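Side-chain contacts in hypothetical protein PSPTO_2114 (Pseudomonas syringae pv. tomato, PDB 2ODA), which belongs to the haloacid dehalogenase (HAD) superfamily and is probably a phosphatase-like enzyme of a Pseudomonas-specific subfamily whose exact reaction is uncertain: residues A187-S191 with K192-P196; L117-S120 with G121-G125; Q146-N150 with A151-Q155. All coordinates share one frame; numbering follows the deposited sequence.

Contact 1: A187-S191 with K192-P196; sequences ALRRS and KGEKP
Arg-189 and Glu-194 carry the charged part of this turn, lying side by side and pointing the same way. The guanidinium is offered side-on: NE reaches Glu-194 OE1 at 2.8 Å, and Arg-189 NH2 reaches Glu-194 OE2 at 2.9 Å in a nearly straight bond. Both oxygens are met on their syn sides, and the two planes lie 21° apart, so the two-point grip fixes the rotation of both groups. The arginine chain gets there by bending at chi3 (63°), while the glutamate runs extended. Arg-189 NH1 turns to the carbonyl of His-170, and Trp-127 of strand 127-131 touches both partners of the salt bridge.

Backbone bonds close the turn. Arg-189 O takes two donors from opposite faces of its carbonyl plane, Glu-194 N at 3.1 Å and Lys-192 N at 3.0 Å. Gly-193 N binds Arg-190 O at 3.0 Å, and a water donates to both Arg-190 O and Glu-194 O, bridging the last turn to the tail.

One side-chain hydroxyl also bonds to the backbone: Ser-191 OG folds back onto Leu-188 O at 2.6 Å, in the carbonyl plane and on a lone pair.

Apolar contact is slight: the extended Lys-192 chain passes over Leu-188, its CE 3.9 Å from Leu-188 CG, on the exposed side. Arg-190 sets off away from the tail at CB, and its NH1 bonds to Thr-5 O.

With Gly-193 at positive phi as the C-prime residue, the paired bonds from Glu-194 N and Gly-193 N make a Schellman motif, which here ends the C-terminal helix 179-191.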
loop_
_atom_site.group_PDB
_atom_site.type_symbol
_atom_site.label_atom_id
_atom_site.label_comp_id
_atom_site.label_asym_id
_atom_site.label_seq_id
_atom_site.Cartn_x
_atom_site.Cartn_y
_atom_site.Cartn_z
ATOM N N ALA B 187 -16.518 -1.617 -9.859
ATOM C CA ALA B 187 -16.996 -2.669 -8.944
ATOM C C ALA B 187 -17.326 -3.947 -9.725
ATOM O O ALA B 187 -16.995 -5.045 -9.276
ATOM C CB ALA B 187 -18.207 -2.183 -8.149
ATOM N N LEU B 188 -17.963 -3.787 -10.894
ATOM C CA LEU B 188 -18.267 -4.888 -11.816
ATOM C C LEU B 188 -17.000 -5.566 -12.308
ATOM O O LEU B 188 -16.891 -6.795 -12.248
ATOM C CB LEU B 188 -19.113 -4.398 -13.006
ATOM C CG LEU B 188 -19.689 -5.400 -14.040
ATOM C CD1 LEU B 188 -20.549 -6.534 -13.401
ATOM C CD2 LEU B 188 -20.523 -4.641 -15.124
ATOM N N ARG B 189 -16.034 -4.783 -12.782
ATOM C CA ARG B 189 -14.693 -5.341 -13.115
ATOM C C ARG B 189 -14.069 -6.155 -11.962
ATOM O O ARG B 189 -13.604 -7.282 -12.162
ATOM C CB ARG B 189 -13.729 -4.245 -13.615
ATOM C CG ARG B 189 -14.096 -3.749 -14.997
ATOM C CD ARG B 189 -13.592 -2.334 -15.287
ATOM N NE ARG B 189 -12.134 -2.271 -15.254
ATOM C CZ ARG B 189 -11.420 -1.198 -15.566
ATOM N NH1 ARG B 189 -12.033 -0.097 -15.974
ATOM N NH2 ARG B 189 -10.088 -1.243 -15.496
ATOM N N ARG B 190 -14.139 -5.611 -10.750
ATOM C CA ARG B 190 -13.661 -6.308 -9.545
ATOM C C ARG B 190 -14.392 -7.625 -9.313
ATOM O O ARG B 190 -13.771 -8.624 -8.919
ATOM C CB ARG B 190 -13.793 -5.413 -8.309
ATOM C CG ARG B 190 -12.763 -4.267 -8.284
ATOM C CD ARG B 190 -12.926 -3.385 -7.065
ATOM N NE ARG B 190 -12.750 -4.130 -5.816
ATOM C CZ ARG B 190 -13.284 -3.767 -4.654
ATOM N NH1 ARG B 190 -13.995 -2.662 -4.571
ATOM N NH2 ARG B 190 -13.095 -4.501 -3.568
ATOM N N SER B 191 -15.702 -7.621 -9.575
ATOM C CA SER B 191 -16.537 -8.805 -9.401
ATOM C C SER B 191 -16.092 -9.913 -10.359
ATOM O O SER B 191 -16.275 -11.094 -10.071
ATOM C CB SER B 191 -18.030 -8.452 -9.586
ATOM O OG SER B 191 -18.408 -8.421 -10.962
ATOM N N LYS B 192 -15.485 -9.517 -11.480
ATOM C CA LYS B 192 -14.971 -10.437 -12.503
ATOM C C LYS B 192 -13.503 -10.810 -12.277
ATOM O O LYS B 192 -12.849 -11.381 -13.158
ATOM C CB LYS B 192 -15.156 -9.842 -13.910
ATOM C CG LYS B 192 -16.607 -9.581 -14.271
ATOM C CD LYS B 192 -16.745 -8.721 -15.532
ATOM C CE LYS B 192 -18.232 -8.507 -15.836
ATOM N NZ LYS B 192 -18.478 -8.012 -17.217
ATOM N N GLY B 193 -12.983 -10.460 -11.104
ATOM C CA GLY B 193 -11.631 -10.855 -10.719
ATOM C C GLY B 193 -10.529 -9.861 -11.052
ATOM O O GLY B 193 -9.358 -10.130 -10.750
ATOM N N GLU B 194 -10.874 -8.717 -11.647
ATOM C CA GLU B 194 -9.846 -7.708 -11.991
ATOM C C GLU B 194 -9.273 -7.024 -10.750
ATOM O O GLU B 194 -10.018 -6.640 -9.832
ATOM C CB GLU B 194 -10.386 -6.639 -12.965
ATOM C CG GLU B 194 -9.250 -5.886 -13.711
ATOM C CD GLU B 194 -9.733 -4.745 -14.568
ATOM O OE1 GLU B 194 -10.878 -4.785 -15.051
ATOM O OE2 GLU B 194 -8.946 -3.802 -14.786
ATOM N N LYS B 195 -7.945 -6.892 -10.722
ATOM C CA LYS B 195 -7.252 -6.181 -9.660
ATOM C C LYS B 195 -6.488 -5.021 -10.271
ATOM O O LYS B 195 -6.223 -5.034 -11.488
ATOM C CB LYS B 195 -6.272 -7.110 -8.937
ATOM C CG LYS B 195 -6.911 -8.332 -8.265
ATOM C CD LYS B 195 -5.814 -9.332 -7.847
ATOM C CE LYS B 195 -6.342 -10.477 -6.983
ATOM N NZ LYS B 195 -5.250 -11.481 -6.737
ATOM N N PRO B 196 -6.119 -4.014 -9.444
ATOM C CA PRO B 196 -5.377 -2.867 -9.963
ATOM C C PRO B 196 -4.106 -3.262 -10.697
ATOM O O PRO B 196 -3.435 -4.228 -10.337
ATOM C CB PRO B 196 -5.030 -2.075 -8.701
ATOM C CG PRO B 196 -6.096 -2.398 -7.765
ATOM C CD PRO B 196 -6.416 -3.846 -8.003
ATOM O OXT PRO B 196 -3.736 -2.591 -11.674
HETATM O O HOH W 1 -11.093 -8.286 -7.932
#

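Contact 2: L117-S120 with G121-G125; sequences LLQS and GLNAG
Gln-119 and Asn-123 meet one turn apart, their side chains crossing at a slant, near the C-terminal end of helix 115-123, the helix of a beta-alpha-beta unit between parallel strands 109-112 and 127-131 of the HAD-type core. Asn-123 is the side chain to follow. Its CB is 3.3 Å from Gln-119 O. CG comes next; with chi1 at -72° it lies beside the asparagine's own backbone N, which keeps it only 3.1 Å from that same Gln-119 O. There the amide divides. ND2 passes 3.8 Å from Gln-119 CG and gives its hydrogen bond to the carbonyl of Pro-88, tying the helix end to a loop.

OD1 accepts from Gln-119 NE2. The glutamine reaches it by folding at chi2, and the two amide planes end 37° apart.

Beneath this pair the helical ladder runs on, with Asn-123 N held by Gln-119 O at 2.8 Å and Ala-124 N by Ser-120 O at 2.8 Å. Leu-122 lays its CG 3.4 Å from Leu-118 O, and Ser-120 sends its OG to Gln-89 O. Gly-125, at positive phi, closes a Schellman turn.

The amide-amide bond itself measures 3.2 Å from Gln-119 NE2 to Asn-123 OD1: the oxygen lies close to the glutamine amide plane, but the nitrogen stands above the asparagine carbonyl plane, 52° out of it.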
loop_
_atom_site.group_PDB
_atom_site.type_symbol
_atom_site.label_atom_id
_atom_site.label_comp_id
_atom_site.label_asym_id
_atom_site.label_seq_id
_atom_site.Cartn_x
_atom_site.Cartn_y
_atom_site.Cartn_z
ATOM N N LEU B 117 0.383 12.629 -9.514
ATOM C CA LEU B 117 -0.395 12.045 -8.439
ATOM C C LEU B 117 -1.016 10.709 -8.839
ATOM O O LEU B 117 -1.005 9.760 -8.048
ATOM C CB LEU B 117 -1.429 13.047 -7.919
ATOM C CG LEU B 117 -2.445 12.502 -6.901
ATOM C CD1 LEU B 117 -1.769 11.942 -5.611
ATOM C CD2 LEU B 117 -3.455 13.614 -6.566
ATOM N N LEU B 118 -1.576 10.618 -10.046
ATOM C CA LEU B 118 -2.037 9.326 -10.554
ATOM C C LEU B 118 -0.946 8.265 -10.529
ATOM O O LEU B 118 -1.198 7.116 -10.159
ATOM C CB LEU B 118 -2.626 9.456 -11.964
ATOM C CG LEU B 118 -3.935 10.262 -11.957
ATOM C CD1 LEU B 118 -4.228 10.760 -13.370
ATOM C CD2 LEU B 118 -5.082 9.404 -11.382
ATOM N N GLN B 119 0.259 8.635 -10.937
ATOM C CA GLN B 119 1.412 7.729 -10.846
ATOM C C GLN B 119 1.686 7.276 -9.405
ATOM O O GLN B 119 2.017 6.108 -9.165
ATOM C CB GLN B 119 2.658 8.381 -11.458
ATOM C CG GLN B 119 3.855 7.386 -11.632
ATOM C CD GLN B 119 3.537 6.269 -12.612
ATOM O OE1 GLN B 119 3.373 6.509 -13.797
ATOM N NE2 GLN B 119 3.432 5.049 -12.118
ATOM N N SER B 120 1.579 8.202 -8.451
ATOM C CA SER B 120 1.692 7.835 -7.029
ATOM C C SER B 120 0.640 6.762 -6.683
ATOM O O SER B 120 0.949 5.781 -6.017
ATOM C CB SER B 120 1.540 9.082 -6.135
ATOM O OG SER B 120 1.428 8.724 -4.762
ATOM N N GLY B 121 -0.601 6.954 -7.136
ATOM C CA GLY B 121 -1.675 6.010 -6.823
ATOM C C GLY B 121 -1.421 4.643 -7.441
ATOM O O GLY B 121 -1.651 3.612 -6.793
ATOM N N LEU B 122 -0.964 4.624 -8.697
ATOM C CA LEU B 122 -0.618 3.363 -9.362
ATOM C C LEU B 122 0.525 2.687 -8.610
ATOM O O LEU B 122 0.493 1.492 -8.351
ATOM C CB LEU B 122 -0.206 3.609 -10.841
ATOM C CG LEU B 122 -1.329 4.093 -11.775
ATOM C CD1 LEU B 122 -0.783 4.461 -13.175
ATOM C CD2 LEU B 122 -2.425 3.016 -11.905
ATOM N N ASN B 123 1.546 3.459 -8.269
ATOM C CA ASN B 123 2.687 2.924 -7.492
ATOM C C ASN B 123 2.275 2.391 -6.127
ATOM O O ASN B 123 2.856 1.401 -5.615
ATOM C CB ASN B 123 3.765 3.998 -7.329
ATOM C CG ASN B 123 4.522 4.277 -8.641
ATOM O OD1 ASN B 123 4.447 3.488 -9.573
ATOM N ND2 ASN B 123 5.231 5.416 -8.714
ATOM N N ALA B 124 1.270 3.024 -5.530
ATOM C CA ALA B 124 0.798 2.622 -4.197
ATOM C C ALA B 124 -0.129 1.393 -4.266
ATOM O O ALA B 124 -0.501 0.820 -3.232
ATOM C CB ALA B 124 0.086 3.810 -3.507
ATOM N N GLY B 125 -0.492 0.991 -5.480
ATOM C CA GLY B 125 -1.284 -0.224 -5.663
ATOM C C GLY B 125 -2.780 0.016 -5.743
ATOM O O GLY B 125 -3.558 -0.937 -5.658
#

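Contact 3: Q146-N150 with A151-Q155; sequences QALNN and AEREQ
Asn-149 and Glu-152 exchange hydrogen bonds in the tight part of this contact. Asn-149 OD1 accepts from Glu-152 N at 2.9 Å; its chi1 of 60° sets CG between the backbone N and the carbonyl carbon, turning the amide toward the first turn of the helix. In return Glu-152 OE1 takes Asn-149 N at 2.9 Å on its anti lone pair. The two side chains cross at about a right angle. Ala-151 CB also comes close, 3.3 Å from Asn-149 OD1. Leu-148 packs against Glu-152 and Arg-153, its CB 3.6 Å from Glu-152 OE1 and its CD1 3.8 Å from Arg-153 CG.

Arg-153 bends at chi3, and Asn-149 O lies over the centre of one face, 3.6 Å from the guanidinium plane of Arg-153. One edge meets Asn-150 OD1 at 2.8 Å through Arg-153 NH2. Arg-153 NH1 bonds to Trp-145 O, with weak bonds to Leu-148 O and Gln-146 O, so the arginine clasps the end of the preceding helix.

The outer side is looser: exposed Glu-154 leads its carboxylate away to Arg-157.

The reciprocal bonds form a capping box, with Asn-149 as N-cap of helix 150-167 just after helix 142-147.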
loop_
_atom_site.group_PDB
_atom_site.type_symbol
_atom_site.label_atom_id
_atom_site.label_comp_id
_atom_site.label_asym_id
_atom_site.label_seq_id
_atom_site.Cartn_x
_atom_site.Cartn_y
_atom_site.Cartn_z
ATOM N N GLN B 146 -14.342 27.555 -21.255
ATOM C CA GLN B 146 -15.632 27.938 -21.824
ATOM C C GLN B 146 -15.510 28.763 -23.104
ATOM O O GLN B 146 -16.420 28.738 -23.921
ATOM C CB GLN B 146 -16.480 28.667 -20.774
ATOM C CG GLN B 146 -17.159 27.675 -19.780
ATOM C CD GLN B 146 -17.366 28.245 -18.375
ATOM O OE1 GLN B 146 -17.590 29.444 -18.202
ATOM N NE2 GLN B 146 -17.295 27.376 -17.364
ATOM N N ALA B 147 -14.398 29.479 -23.281
ATOM C CA ALA B 147 -14.145 30.279 -24.503
ATOM C C ALA B 147 -13.770 29.442 -25.724
ATOM O O ALA B 147 -13.834 29.914 -26.870
ATOM C CB ALA B 147 -13.068 31.336 -24.240
ATOM N N LEU B 148 -13.386 28.187 -25.500
ATOM C CA LEU B 148 -13.097 27.269 -26.621
ATOM C C LEU B 148 -14.406 26.964 -27.316
ATOM O O LEU B 148 -15.462 27.276 -26.781
ATOM C CB LEU B 148 -12.524 25.953 -26.104
ATOM C CG LEU B 148 -11.234 25.995 -25.288
ATOM C CD1 LEU B 148 -10.949 24.610 -24.750
ATOM C CD2 LEU B 148 -10.035 26.503 -26.105
ATOM N N ASN B 149 -14.339 26.329 -28.483
ATOM C CA ASN B 149 -15.548 25.770 -29.080
ATOM C C ASN B 149 -15.680 24.288 -28.683
ATOM O O ASN B 149 -14.794 23.743 -28.027
ATOM C CB ASN B 149 -15.578 26.006 -30.609
ATOM C CG ASN B 149 -14.412 25.371 -31.346
ATOM O OD1 ASN B 149 -14.104 24.181 -31.179
ATOM N ND2 ASN B 149 -13.749 26.174 -32.200
ATOM N N ASN B 150 -16.808 23.668 -29.008
ATOM C CA ASN B 150 -17.050 22.273 -28.635
ATOM C C ASN B 150 -15.940 21.373 -29.143
ATOM O O ASN B 150 -15.397 20.544 -28.391
ATOM C CB ASN B 150 -18.402 21.759 -29.177
ATOM C CG ASN B 150 -19.597 22.486 -28.609
ATOM O OD1 ASN B 150 -19.469 23.488 -27.889
ATOM N ND2 ASN B 150 -20.792 22.002 -28.964
ATOM N N ALA B 151 -15.597 21.533 -30.422
ATOM C CA ALA B 151 -14.553 20.725 -31.036
ATOM C C ALA B 151 -13.216 20.783 -30.292
ATOM O O ALA B 151 -12.510 19.775 -30.200
ATOM C CB ALA B 151 -14.371 21.122 -32.510
ATOM N N GLU B 152 -12.854 21.976 -29.818
ATOM C CA GLU B 152 -11.599 22.196 -29.110
ATOM C C GLU B 152 -11.649 21.562 -27.730
ATOM O O GLU B 152 -10.640 21.046 -27.253
ATOM C CB GLU B 152 -11.342 23.700 -28.943
ATOM C CG GLU B 152 -10.834 24.350 -30.214
ATOM C CD GLU B 152 -10.751 25.841 -30.094
ATOM O OE1 GLU B 152 -11.669 26.481 -29.516
ATOM O OE2 GLU B 152 -9.763 26.385 -30.604
ATOM N N ARG B 153 -12.801 21.656 -27.066
ATOM C CA ARG B 153 -12.979 20.939 -25.779
ATOM C C ARG B 153 -12.897 19.419 -25.983
ATOM O O ARG B 153 -12.244 18.738 -25.218
ATOM C CB ARG B 153 -14.288 21.328 -25.074
ATOM C CG ARG B 153 -14.215 22.647 -24.276
ATOM C CD ARG B 153 -15.566 22.924 -23.601
ATOM N NE ARG B 153 -16.582 23.241 -24.602
ATOM C CZ ARG B 153 -16.823 24.466 -25.057
ATOM N NH1 ARG B 153 -16.141 25.507 -24.575
ATOM N NH2 ARG B 153 -17.754 24.661 -25.986
ATOM N N GLU B 154 -13.560 18.901 -27.013
ATOM C CA GLU B 154 -13.473 17.471 -27.333
ATOM C C GLU B 154 -12.028 17.049 -27.601
ATOM O O GLU B 154 -11.564 16.034 -27.077
ATOM C CB GLU B 154 -14.366 17.127 -28.525
ATOM C CG GLU B 154 -14.312 15.660 -28.948
ATOM C CD GLU B 154 -14.682 14.734 -27.800
ATOM O OE1 GLU B 154 -13.852 13.869 -27.433
ATOM O OE2 GLU B 154 -15.794 14.892 -27.253
ATOM N N GLN B 155 -11.318 17.824 -28.422
ATOM C CA GLN B 155 -9.925 17.501 -28.742
ATOM C C GLN B 155 -9.066 17.418 -27.465
ATOM O O GLN B 155 -8.304 16.481 -27.301
ATOM C CB GLN B 155 -9.332 18.491 -29.769
ATOM C CG GLN B 155 -8.010 18.026 -30.357
ATOM C CD GLN B 155 -7.591 18.794 -31.626
ATOM O OE1 GLN B 155 -8.168 19.823 -31.966
ATOM N NE2 GLN B 155 -6.573 18.295 -32.312
#

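How the contacts relate
Along the chain the order is contact 2, contact 3, contact 1. Contact 2 ends helix 115-123, within the parallel sheet's beta-alpha-beta unit; contact 3 starts helix 150-167 and contact 1 finishes helix 179-191, both on the surface. Contacts 1 and 2 have centres 18 Å apart yet touch, Pro-196 CB packing 3.6 Å from Gly-125 O, and both reach the second subunit, so this side of the fold takes part in the dimer. Contact 3 lies remote, its centre 34 Å from contact 1 and 30 Å from contact 2, although the later part of its helix packs Leu-164 and Leu-167 against the helix of contact 2.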